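Local coordinates for putative uncharacterized protein PH0300 (Pyrococcus horikoshii, PDB 3VRH), which catalyses the ATP-dependent 2-thiolation of 5-methyluridine at position 54 in the T loop of tRNAs, a modification that stabilises them at high temperature, at residues 153-158 / 192-197. Sequence-based numbering, arbitrary orientation.
Sequences TGHNLD and KVKPLY. With BCN (bicine), chain D.
Thr153 and Val193 meet where two parallel strands run out, the amide N of Thr153 donating to Val193 O (3.0 Å, 167° at the hydrogen). Beyond this bond the chains part enough to admit a water, which donates to Thr153 O and His155 O and accepts from Leu196 N, tying two carbonyls and an amide together at one point. Packing is tight on this inner side: Asn156 CA sends a CA-H...O contact to Leu196 O (3.2 Å), Leu196 CD1 lies against Gly154 O (3.6 Å), and Leu196 also touches Val204 of helix 201-211 and Val34 of helix 23-40. Strand 150-152, its loop and helix 157-169 belong to the PP-loop fold of the ATP-binding domain; Asn156 N-caps that helix, and Thr153, Gly154 and His155 line the pocket where bicine sits. On the other side, His155 and Lys194 are partly exposed to solvent. Here the extended chain of Lys194 slants across the His155 imidazole, CE over one face in a CH-pi contact 3.9 Å from the ring centroid, while bicine O21 lies over the opposite face. Thr153 OG1, set between the backbone N and the carbonyl carbon (chi1 65°), shares a hydrogen bond with His155 ND1 (2.9 Å), which, with the groups over both faces, would hold the ring's rotation. An alanine in place of His155 would probably leave Lys194 CE without its aromatic face and Thr153 OG1 without this partner. The Lys194 ammonium reaches a weak, long ion pair with Glu160.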
loop_
_atom_site.group_PDB
_atom_site.type_symbol
_atom_site.label_atom_id
_atom_site.label_comp_id
_atom_site.label_asym_id
_atom_site.label_seq_id
_atom_site.Cartn_x
_atom_site.Cartn_y
_atom_site.Cartn_z
ATOM N N THR A 153 12.989 -0.066 20.952
ATOM C CA THR A 153 12.671 -1.333 20.301
ATOM C C THR A 153 13.510 -1.528 19.026
ATOM O O THR A 153 14.208 -0.617 18.591
ATOM C CB THR A 153 11.169 -1.447 19.997
ATOM O OG1 THR A 153 10.806 -0.451 19.046
ATOM C CG2 THR A 153 10.342 -1.244 21.269
ATOM N N GLY A 154 13.450 -2.719 18.446
ATOM C CA GLY A 154 14.351 -3.110 17.374
ATOM C C GLY A 154 13.786 -3.036 15.956
ATOM O O GLY A 154 14.428 -3.480 15.009
ATOM N N HIS A 155 12.593 -2.467 15.815
ATOM C CA HIS A 155 11.970 -2.255 14.508
ATOM C C HIS A 155 12.909 -1.560 13.544
ATOM O O HIS A 155 13.422 -0.479 13.821
ATOM C CB HIS A 155 10.710 -1.403 14.652
ATOM C CG HIS A 155 9.659 -2.010 15.529
ATOM N ND1 HIS A 155 9.791 -2.099 16.899
ATOM C CD2 HIS A 155 8.446 -2.538 15.232
ATOM C CE1 HIS A 155 8.712 -2.670 17.408
ATOM N NE2 HIS A 155 7.880 -2.947 16.419
ATOM N N ASN A 156 13.152 -2.199 12.414
ATOM C CA ASN A 156 14.046 -1.649 11.413
ATOM C C ASN A 156 13.241 -1.165 10.207
ATOM O O ASN A 156 12.004 -1.192 10.231
ATOM C CB ASN A 156 15.113 -2.694 11.028
ATOM C CG ASN A 156 14.505 -3.950 10.408
ATOM O OD1 ASN A 156 13.687 -3.867 9.483
ATOM N ND2 ASN A 156 14.893 -5.115 10.920
ATOM N N LEU A 157 13.930 -0.729 9.158
ATOM C CA LEU A 157 13.244 -0.129 8.014
ATOM C C LEU A 157 12.212 -1.085 7.411
ATOM O O LEU A 157 11.081 -0.677 7.103
ATOM C CB LEU A 157 14.245 0.321 6.948
ATOM C CG LEU A 157 13.651 1.060 5.746
ATOM C CD1 LEU A 157 12.913 2.324 6.190
ATOM C CD2 LEU A 157 14.746 1.411 4.760
ATOM N N ASP A 158 12.603 -2.351 7.257
ATOM C CA ASP A 158 11.716 -3.377 6.702
ATOM C C ASP A 158 10.477 -3.622 7.559
ATOM O O ASP A 158 9.383 -3.834 7.032
ATOM C CB ASP A 158 12.467 -4.687 6.442
ATOM C CG ASP A 158 13.582 -4.528 5.416
ATOM O OD1 ASP A 158 14.722 -4.211 5.798
ATOM O OD2 ASP A 158 13.324 -4.718 4.216
ATOM N N LYS A 192 8.803 5.839 23.625
ATOM C CA LYS A 192 9.255 4.678 22.852
ATOM C C LYS A 192 9.938 5.144 21.581
ATOM O O LYS A 192 9.378 5.959 20.843
ATOM C CB LYS A 192 8.085 3.740 22.489
ATOM C CG LYS A 192 7.575 2.921 23.654
ATOM C CD LYS A 192 6.415 1.984 23.298
ATOM C CE LYS A 192 6.881 0.615 22.797
ATOM N NZ LYS A 192 5.702 -0.281 22.538
ATOM N N VAL A 193 11.136 4.620 21.330
ATOM C CA VAL A 193 11.930 4.993 20.165
ATOM C C VAL A 193 12.415 3.770 19.380
ATOM O O VAL A 193 12.473 2.660 19.912
ATOM C CB VAL A 193 13.141 5.869 20.557
ATOM C CG1 VAL A 193 12.681 7.171 21.168
ATOM C CG2 VAL A 193 14.064 5.113 21.528
ATOM N N LYS A 194 12.753 3.994 18.112
ATOM C CA LYS A 194 13.186 2.940 17.194
ATOM C C LYS A 194 14.516 3.370 16.571
ATOM O O LYS A 194 14.541 3.969 15.482
ATOM C CB LYS A 194 12.121 2.712 16.085
ATOM C CG LYS A 194 10.804 2.147 16.600
ATOM C CD LYS A 194 9.740 1.994 15.507
ATOM C CE LYS A 194 8.450 1.445 16.112
ATOM N NZ LYS A 194 7.409 1.136 15.081
ATOM N N PRO A 195 15.624 3.103 17.272
ATOM C CA PRO A 195 16.959 3.477 16.789
ATOM C C PRO A 195 17.391 2.778 15.494
ATOM O O PRO A 195 18.275 3.270 14.795
ATOM C CB PRO A 195 17.884 3.048 17.944
ATOM C CG PRO A 195 16.978 2.937 19.156
ATOM C CD PRO A 195 15.654 2.518 18.630
ATOM N N LEU A 196 16.788 1.637 15.184
ATOM C CA LEU A 196 17.143 0.924 13.969
ATOM C C LEU A 196 16.232 1.327 12.802
ATOM O O LEU A 196 16.182 0.639 11.783
ATOM C CB LEU A 196 17.052 -0.582 14.186
ATOM C CG LEU A 196 17.927 -1.186 15.288
ATOM C CD1 LEU A 196 17.931 -2.706 15.148
ATOM C CD2 LEU A 196 19.363 -0.603 15.269
ATOM N N TYR A 197 15.536 2.449 12.961
ATOM C CA TYR A 197 14.598 2.937 11.943
ATOM C C TYR A 197 15.128 2.961 10.514
ATOM O O TYR A 197 14.371 2.726 9.579
ATOM C CB TYR A 197 14.079 4.335 12.307
ATOM C CG TYR A 197 12.731 4.671 11.692
ATOM C CD1 TYR A 197 11.558 4.080 12.173
ATOM C CD2 TYR A 197 12.625 5.598 10.652
ATOM C CE1 TYR A 197 10.316 4.377 11.613
ATOM C CE2 TYR A 197 11.388 5.919 10.095
ATOM C CZ TYR A 197 10.231 5.306 10.577
ATOM O OH TYR A 197 8.989 5.624 10.015
HETATM N N1 BCN D . 11.470 -6.173 18.733
HETATM C C1 BCN D . 11.713 -5.822 17.275
HETATM C C2 BCN D . 10.632 -6.228 16.346
HETATM O O21 BCN D . 9.466 -6.316 16.809
HETATM O O22 BCN D . 10.883 -6.500 15.151
HETATM C C3 BCN D . 11.998 -7.526 19.055
HETATM C C4 BCN D . 13.045 -8.158 18.113
HETATM O O4 BCN D . 13.909 -8.889 18.525
HETATM C C5 BCN D . 12.120 -5.184 19.592
HETATM C C6 BCN D . 11.725 -5.266 21.004
HETATM O O6 BCN D . 11.936 -4.369 21.750
HETATM O O HOH W 1 14.453 0.189 16.262
#